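Local coordinates for protein-tyrosine-phosphatase (Vibrio vulnificus, PDB 7DHF) that probably hydrolyses phosphotyrosine in proteins to tyrosine and phosphate, as a low-molecular-weight protein tyrosine phosphatase linked to capsular polysaccharide, at residues A[5-10]-A[81-86]; A[73-78]-A[98-103]. The protein carries 1 engineered substitution. One frame throughout, in Å; residues are numbered along the deposited sequence. Where two conformers were deposited one is given.

In the fold
Interaction 1 lies in the sheet of the low-molecular-weight phosphatase fold, interaction 2 in the layer beside it; the centres of the two contacts are about 12 Å apart. Interaction 1 pairs the two inner strands of the parallel sheet, 7-12 and 85-88; interaction 2 joins the turn into helix 77-80 to the end of helix 92-100. The chain runs through them alternately: helix 77-80 leads into strand 85-88, which leads into helix 92-100. They touch directly where Leu9 CD2 meets Leu75 CD1 at 3.8 Å. Neither contact includes the predicted nucleophile position, Ala12 (an engineered substitution here), whose side chain is about 10 Å from that of Ile86 and about 9 Å from that of Leu75.

Interaction 1 (A[5-10]-A[81-86]); sequences FNKILV and SQYDLI
Leu9 and Ile86, with Ile8 and Leu85, form the parallel pairing of strands 7-12 and 85-88 in the middle of the four-stranded parallel sheet. Leu9 N donates to Leu85 O at 2.8 Å, a nearly straight bond. One step earlier Lys7 O takes two donors, Leu85 N at 3.2 Å and Asp84 N, the latter tilted from the carbonyl plane; both converge on this one oxygen where the chain enters strand 85-88. Asp84 answers with its side chain: OD2 accepts from Lys7 N at 2.9 Å and from Asn6 N at 3.1 Å, both on its anti side but from opposite faces of the carboxylate. In this central sheet of the phosphatase fold one carboxylate oxygen therefore holds two successive N-H groups, of Asn6 just before strand 7-12 and of Lys7 at its first residue.

On one side of the pairing, Tyr83 lies between Leu9 and Lys7. Leu9 CB sits over one ring face, 4.1 Å from the centroid, a CH-pi contact. In Lys7 the bend at chi3 (71°) sets CE over the opposite face; NZ lies 4.9 Å from the centroid, 12° off the ring normal, a cation-pi contact, and makes a weak hydrogen bond to Gln82 O. Phe5 packs at the other end of the contact: CD1 lies 3.7 Å from Leu85 CB, while Leu85 CD1 lies over the ring face toward its rim and Met109 adds to the same cluster.

Interaction 2 (A[73-78]-A[98-103]); sequences QQLTSA and TQIAPE
Ile100, near the end of helix 92-100, packs against the backbone leading into helix 77-80, whose N-cap is Thr76, with OG1 bonded to Leu79 N. The contact lies in the helical layer beside the parallel sheet of the low-molecular-weight phosphatase fold. The tighter part is the Ile100 side chain laid against backbone: CG2, anti to the backbone N, lies 3.8 Å from Leu75 O and 3.9 Å from Thr76 CA, while CD1 reaches the side chain of Leu75 at CD2, 4.3 Å away. Ala101 continues the packing, its CB 3.9 Å from Ser77 CA and also against Cys80. Leu75 is buried beneath, where it meets Leu9 and Val11 of strand 7-12.

Toward Gln74 the contact thins. NE2 comes no nearer than 4.3 Å to Ile100 CD1, and the amide is held mainly elsewhere: NE2 bonds to Leu75 O and to Ile40 O, and OE1 to Glu43 N. The solvent side lies at the opposite end, at exposed Glu103, where the bend at chi2 (-76°) turns CD back toward Ser77. There one polar bond bridges the segments, Ser77 OG donating to Glu103 OE2 at 2.6 Å, on the syn side and 30° out of the carboxylate plane.

Interaction 1 (A[5-10]-A[81-86])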
# COMPACT_ATOMS: atom_id res chain seq x y z
N PHE A 5 12.49 2.76 11.45
CA PHE A 5 11.17 2.73 10.83
C PHE A 5 10.41 1.57 11.44
O PHE A 5 10.63 0.41 11.08
CB PHE A 5 11.28 2.55 9.32
CG PHE A 5 12.07 3.61 8.62
CD1 PHE A 5 11.66 4.93 8.64
CD2 PHE A 5 13.22 3.29 7.92
CE1 PHE A 5 12.39 5.91 7.98
CE2 PHE A 5 13.95 4.26 7.26
CZ PHE A 5 13.54 5.57 7.29
N ASN A 6 9.52 1.88 12.38
CA ASN A 6 8.75 0.87 13.09
C ASN A 6 7.29 0.81 12.66
O ASN A 6 6.71 -0.28 12.65
CB ASN A 6 8.81 1.11 14.60
CG ASN A 6 10.21 0.95 15.15
OD1 ASN A 6 10.96 0.08 14.71
ND2 ASN A 6 10.57 1.81 16.09
N LYS A 7 6.70 1.94 12.31
CA LYS A 7 5.32 2.00 11.82
C LYS A 7 5.36 2.41 10.36
O LYS A 7 5.94 3.45 10.01
CB LYS A 7 4.52 3.01 12.64
CG LYS A 7 4.40 2.65 14.12
CD LYS A 7 3.56 3.66 14.89
CE LYS A 7 2.08 3.56 14.52
NZ LYS A 7 1.26 4.59 15.21
N ILE A 8 4.75 1.59 9.50
CA ILE A 8 4.84 1.74 8.06
C ILE A 8 3.44 1.91 7.49
O ILE A 8 2.54 1.11 7.80
CB ILE A 8 5.53 0.52 7.42
CG1 ILE A 8 6.91 0.29 8.05
CG2 ILE A 8 5.65 0.69 5.92
CD1 ILE A 8 7.48 -1.09 7.79
N LEU A 9 3.26 2.92 6.65
CA LEU A 9 1.98 3.19 6.00
C LEU A 9 2.15 2.99 4.50
O LEU A 9 2.94 3.69 3.86
CB LEU A 9 1.52 4.62 6.30
CG LEU A 9 0.13 5.00 5.80
CD1 LEU A 9 -0.95 4.26 6.58
CD2 LEU A 9 -0.08 6.50 5.89
N VAL A 10 1.40 2.05 3.94
CA VAL A 10 1.41 1.79 2.51
C VAL A 10 0.29 2.60 1.87
O VAL A 10 -0.87 2.52 2.30
CB VAL A 10 1.23 0.29 2.22
CG1 VAL A 10 1.25 0.02 0.73
CG2 VAL A 10 2.32 -0.51 2.93
N SER A 81 1.34 11.56 10.46
CA SER A 81 2.15 11.82 11.65
C SER A 81 2.28 10.58 12.54
O SER A 81 3.17 10.55 13.40
CB SER A 81 1.56 12.98 12.46
OG SER A 81 0.31 12.64 13.02
N GLN A 82 1.43 9.58 12.35
CA GLN A 82 1.46 8.38 13.17
C GLN A 82 2.41 7.31 12.65
O GLN A 82 2.57 6.28 13.30
CB GLN A 82 0.05 7.77 13.26
CG GLN A 82 -1.01 8.72 13.79
CD GLN A 82 -2.37 8.06 13.88
OE1 GLN A 82 -3.32 8.49 13.24
NE2 GLN A 82 -2.46 7.01 14.69
N TYR A 83 3.05 7.53 11.50
CA TYR A 83 3.88 6.51 10.87
C TYR A 83 5.27 7.05 10.60
O TYR A 83 5.46 8.24 10.33
CB TYR A 83 3.20 5.97 9.60
CG TYR A 83 1.92 5.25 9.95
CD1 TYR A 83 1.93 3.88 10.22
CD2 TYR A 83 0.73 5.94 10.07
CE1 TYR A 83 0.77 3.23 10.57
CE2 TYR A 83 -0.44 5.29 10.42
CZ TYR A 83 -0.41 3.94 10.67
OH TYR A 83 -1.57 3.29 11.03
N ASP A 84 6.25 6.15 10.70
CA ASP A 84 7.65 6.50 10.50
C ASP A 84 8.06 6.44 9.04
O ASP A 84 9.00 7.14 8.63
CB ASP A 84 8.54 5.52 11.27
CG ASP A 84 8.21 5.48 12.75
OD1 ASP A 84 8.19 6.56 13.39
OD2 ASP A 84 7.97 4.37 13.27
N LEU A 85 7.39 5.62 8.24
CA LEU A 85 7.75 5.39 6.85
C LEU A 85 6.47 5.27 6.04
O LEU A 85 5.53 4.59 6.46
CB LEU A 85 8.56 4.10 6.71
CG LEU A 85 9.00 3.69 5.30
CD1 LEU A 85 9.95 4.72 4.71
CD2 LEU A 85 9.64 2.32 5.33
N ILE A 86 6.44 5.93 4.89
CA ILE A 86 5.31 5.87 3.97
C ILE A 86 5.82 5.35 2.64
O ILE A 86 6.79 5.88 2.09
CB ILE A 86 4.65 7.25 3.80
CG1 ILE A 86 4.18 7.78 5.15
CG2 ILE A 86 3.49 7.17 2.81
CD1 ILE A 86 3.72 9.23 5.13

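Interaction 2 (A[73-78]-A[98-103])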
# COMPACT_ATOMS: atom_id res chain seq x y z
N GLN A 73 -9.33 3.58 4.11
CA GLN A 73 -9.30 4.84 4.84
C GLN A 73 -8.59 5.90 4.01
O GLN A 73 -7.73 5.60 3.17
CB GLN A 73 -8.65 4.72 6.22
CG GLN A 73 -7.13 4.65 6.21
CD GLN A 73 -6.55 4.58 7.61
OE1 GLN A 73 -7.05 5.24 8.52
NE2 GLN A 73 -5.51 3.79 7.79
N GLN A 74 -8.92 7.16 4.30
CA GLN A 74 -8.39 8.30 3.58
C GLN A 74 -7.06 8.75 4.18
O GLN A 74 -6.88 8.76 5.40
CB GLN A 74 -9.39 9.46 3.66
CG GLN A 74 -8.89 10.80 3.14
CD GLN A 74 -8.58 10.79 1.66
OE1 GLN A 74 -9.32 10.21 0.86
NE2 GLN A 74 -7.48 11.42 1.28
N LEU A 75 -6.14 9.13 3.30
CA LEU A 75 -4.86 9.68 3.74
C LEU A 75 -5.06 11.10 4.24
O LEU A 75 -5.63 11.95 3.53
CB LEU A 75 -3.88 9.68 2.57
CG LEU A 75 -2.46 10.15 2.89
CD1 LEU A 75 -1.70 9.09 3.65
CD2 LEU A 75 -1.74 10.51 1.60
N THR A 76 -4.60 11.37 5.46
CA THR A 76 -4.67 12.70 6.04
C THR A 76 -3.31 13.06 6.63
O THR A 76 -2.47 12.19 6.85
CB THR A 76 -5.71 12.79 7.16
OG1 THR A 76 -5.27 12.00 8.28
CG2 THR A 76 -7.07 12.30 6.69
N SER A 77 -3.12 14.35 6.88
CA SER A 77 -1.89 14.79 7.53
C SER A 77 -1.75 14.18 8.92
O SER A 77 -0.67 13.74 9.31
CB SER A 77 -1.87 16.32 7.62
OG SER A 77 -0.78 16.77 8.41
N ALA A 78 -2.85 14.14 9.68
CA ALA A 78 -2.81 13.54 11.01
C ALA A 78 -2.41 12.07 10.93
O ALA A 78 -1.63 11.59 11.76
CB ALA A 78 -4.17 13.69 11.69
N THR A 98 2.14 14.92 -0.66
CA THR A 98 2.69 16.11 -0.04
C THR A 98 1.76 17.31 -0.14
O THR A 98 1.87 18.23 0.67
CB THR A 98 4.06 16.44 -0.65
OG1 THR A 98 3.95 16.54 -2.07
CG2 THR A 98 5.07 15.35 -0.29
N GLN A 99 0.84 17.32 -1.11
CA GLN A 99 -0.23 18.31 -1.10
C GLN A 99 -1.05 18.19 0.18
O GLN A 99 -1.47 19.20 0.76
CB GLN A 99 -1.14 18.12 -2.31
CG GLN A 99 -0.56 18.59 -3.63
CD GLN A 99 -1.50 18.35 -4.79
OE1 GLN A 99 -2.17 17.32 -4.86
NE2 GLN A 99 -1.56 19.31 -5.71
N ILE A 100 -1.28 16.96 0.64
CA ILE A 100 -2.07 16.73 1.85
C ILE A 100 -1.20 16.90 3.09
O ILE A 100 -1.63 17.49 4.09
CB ILE A 100 -2.71 15.33 1.79
CG1 ILE A 100 -3.69 15.24 0.61
CG2 ILE A 100 -3.42 15.01 3.10
CD1 ILE A 100 -4.11 13.83 0.27
N ALA A 101 0.03 16.39 3.05
CA ALA A 101 0.91 16.36 4.22
C ALA A 101 2.31 16.74 3.77
O ALA A 101 3.19 15.89 3.62
CB ALA A 101 0.91 14.97 4.87
N PRO A 102 2.56 18.04 3.55
CA PRO A 102 3.90 18.44 3.10
C PRO A 102 5.02 18.03 4.04
O PRO A 102 6.13 17.76 3.59
CB PRO A 102 3.79 19.97 2.98
CG PRO A 102 2.63 20.34 3.83
CD PRO A 102 1.68 19.19 3.76
N GLU A 103 4.74 17.97 5.34
CA GLU A 103 5.74 17.57 6.33
C GLU A 103 6.17 16.11 6.18
O GLU A 103 7.17 15.72 6.79
CB GLU A 103 5.23 17.82 7.75
CG GLU A 103 4.03 16.96 8.17
CD GLU A 103 2.72 17.43 7.57
OE1 GLU A 103 2.69 18.54 6.99
OE2 GLU A 103 1.72 16.68 7.66